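Predicted acyltransferase with acyl-CoA N-acyltransferase domain (Escherichia coli, PDB 4RS2) binds coenzyme A and probably transfers an acyl group from acyl-CoA to an amine, as a GNAT-family N-acyltransferase. Local coordinates at residues 19-24 with 56-61. Numbering follows the deposited sequence.
Sequences IRVEIP and LTLGLV
Val21 CG2 lies against Leu60 CD2 at 3.7 Å and also reaches Leu58 CD1, while Ile19 CG2 meets Leu60 CD1, an apolar row along the first, antiparallel strand pair of the GNAT fold. Branched aliphatic residues suit this side, where Ile19 and Leu60 also rest on helix 104-118. The strands are twisted, 150° between their N-to-C directions. Arg20 and Val61 form a hydrogen-bonded pair, with Arg20 N to Val61 O at 3.0 Å and Val61 N to Arg20 O at 2.8 Å; beyond the strand, Glu22 N donates a third hydrogen bond to Gly59 O, 45° out of the carbonyl plane. On the other side of the sheet Val61 touches helix 27-37 and Tyr72. Its CG2 sits 3.5 Å from Arg20 NH1, over one guanidinium face, while NH1 makes a salt bridge with Asp26. Glycine suits position 59 because the Glu22 carboxylate fills the place of a CB, OE1 lying 3.6 Å from Gly59 CA. A hydrogen bond between OE1 and Tyr72 and a salt bridge from OE2 to Arg51 join the first strand's end to strand 69-80 and helix 42-53. Arg20's extended chain turns at CD-NE (chi4 79°), bringing NH1 to Val21 O at 3.0 Å, the oxygen near the guanidinium plane.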
loop_
_atom_site.group_PDB
_atom_site.type_symbol
_atom_site.label_atom_id
_atom_site.label_comp_id
_atom_site.label_asym_id
_atom_site.label_seq_id
_atom_site.Cartn_x
_atom_site.Cartn_y
_atom_site.Cartn_z
ATOM N N ILE A 19 13.273 0.996 7.653
ATOM C CA ILE A 19 12.341 1.141 6.558
ATOM C C ILE A 19 12.983 2.117 5.582
ATOM O O ILE A 19 13.549 3.124 5.984
ATOM C CB ILE A 19 10.990 1.658 7.067
ATOM C CG1 ILE A 19 10.336 0.586 7.936
ATOM C CG2 ILE A 19 10.091 2.047 5.902
ATOM C CD1 ILE A 19 9.085 1.068 8.633
ATOM N N ARG A 20 12.967 1.772 4.305
ATOM C CA ARG A 20 13.518 2.654 3.275
ATOM C C ARG A 20 12.836 2.330 1.969
ATOM O O ARG A 20 12.143 1.313 1.867
ATOM C CB ARG A 20 15.026 2.424 3.127
ATOM C CG ARG A 20 15.384 0.991 2.826
ATOM C CD ARG A 20 16.824 0.850 2.345
ATOM N NE ARG A 20 17.124 -0.571 2.187
ATOM C CZ ARG A 20 16.760 -1.316 1.148
ATOM N NH1 ARG A 20 16.061 -0.797 0.131
ATOM N NH2 ARG A 20 17.057 -2.602 1.150
ATOM N N VAL A 21 13.055 3.186 0.971
ATOM C CA VAL A 21 12.528 3.003 -0.371
ATOM C C VAL A 21 13.204 1.781 -0.946
ATOM O O VAL A 21 14.386 1.544 -0.726
ATOM C CB VAL A 21 12.813 4.238 -1.257
ATOM C CG1 VAL A 21 12.421 3.997 -2.722
ATOM C CG2 VAL A 21 12.068 5.430 -0.694
ATOM N N GLU A 22 12.445 0.973 -1.659
ATOM C CA GLU A 22 12.986 -0.214 -2.247
ATOM C C GLU A 22 13.996 0.145 -3.324
ATOM O O GLU A 22 13.944 1.238 -3.882
ATOM C CB GLU A 22 11.865 -1.054 -2.857
ATOM C CG GLU A 22 11.394 -0.645 -4.215
ATOM C CD GLU A 22 10.437 -1.683 -4.806
ATOM O OE1 GLU A 22 9.317 -1.763 -4.338
ATOM O OE2 GLU A 22 10.810 -2.425 -5.736
ATOM N N ILE A 23 14.919 -0.770 -3.575
ATOM C CA ILE A 23 15.903 -0.643 -4.646
ATOM C C ILE A 23 15.890 -1.964 -5.434
ATOM O O ILE A 23 15.267 -2.951 -5.022
ATOM C CB ILE A 23 17.296 -0.249 -4.110
ATOM C CG1 ILE A 23 17.829 -1.293 -3.121
ATOM C CG2 ILE A 23 17.231 1.132 -3.449
ATOM C CD1 ILE A 23 19.239 -1.018 -2.622
ATOM N N PRO A 24 16.566 -1.999 -6.585
ATOM C CA PRO A 24 16.479 -3.211 -7.435
ATOM C C PRO A 24 16.827 -4.539 -6.797
ATOM O O PRO A 24 16.156 -5.554 -7.075
ATOM C CB PRO A 24 17.471 -2.904 -8.546
ATOM C CG PRO A 24 17.346 -1.427 -8.689
ATOM C CD PRO A 24 17.241 -0.901 -7.289
ATOM N N LEU A 56 4.760 1.309 -10.533
ATOM C CA LEU A 56 4.975 1.200 -9.098
ATOM C C LEU A 56 5.478 2.581 -8.682
ATOM O O LEU A 56 6.651 2.873 -8.865
ATOM C CB LEU A 56 5.993 0.087 -8.792
ATOM C CG LEU A 56 6.031 -0.577 -7.420
ATOM C CD1 LEU A 56 4.701 -1.192 -7.039
ATOM C CD2 LEU A 56 7.103 -1.653 -7.394
ATOM N N THR A 57 4.584 3.425 -8.161
ATOM C CA THR A 57 4.902 4.801 -7.778
ATOM C C THR A 57 5.912 4.884 -6.663
ATOM O O THR A 57 6.775 5.726 -6.649
ATOM C CB THR A 57 3.622 5.504 -7.291
ATOM O OG1 THR A 57 2.617 5.452 -8.314
ATOM C CG2 THR A 57 3.873 6.928 -6.902
ATOM N N LEU A 58 5.739 4.017 -5.674
ATOM C CA LEU A 58 6.610 4.016 -4.517
ATOM C C LEU A 58 6.454 2.658 -3.838
ATOM O O LEU A 58 5.357 2.130 -3.782
ATOM C CB LEU A 58 6.247 5.146 -3.538
ATOM C CG LEU A 58 7.048 5.218 -2.225
ATOM C CD1 LEU A 58 8.499 5.551 -2.520
ATOM C CD2 LEU A 58 6.437 6.255 -1.294
ATOM N N GLY A 59 7.576 2.105 -3.393
ATOM C CA GLY A 59 7.606 0.883 -2.611
ATOM C C GLY A 59 8.550 1.115 -1.449
ATOM O O GLY A 59 9.575 1.766 -1.613
ATOM N N LEU A 60 8.165 0.647 -0.270
ATOM C CA LEU A 60 8.992 0.772 0.915
ATOM C C LEU A 60 9.175 -0.604 1.456
ATOM O O LEU A 60 8.214 -1.396 1.503
ATOM C CB LEU A 60 8.339 1.639 2.005
ATOM C CG LEU A 60 8.036 3.116 1.737
ATOM C CD1 LEU A 60 7.650 3.778 3.044
ATOM C CD2 LEU A 60 9.201 3.854 1.135
ATOM N N VAL A 61 10.422 -0.896 1.829
ATOM C CA VAL A 61 10.741 -2.167 2.447
ATOM C C VAL A 61 11.125 -1.966 3.881
ATOM O O VAL A 61 11.682 -0.920 4.242
ATOM C CB VAL A 61 11.921 -2.936 1.771
ATOM C CG1 VAL A 61 11.561 -3.398 0.376
ATOM C CG2 VAL A 61 13.180 -2.110 1.731
#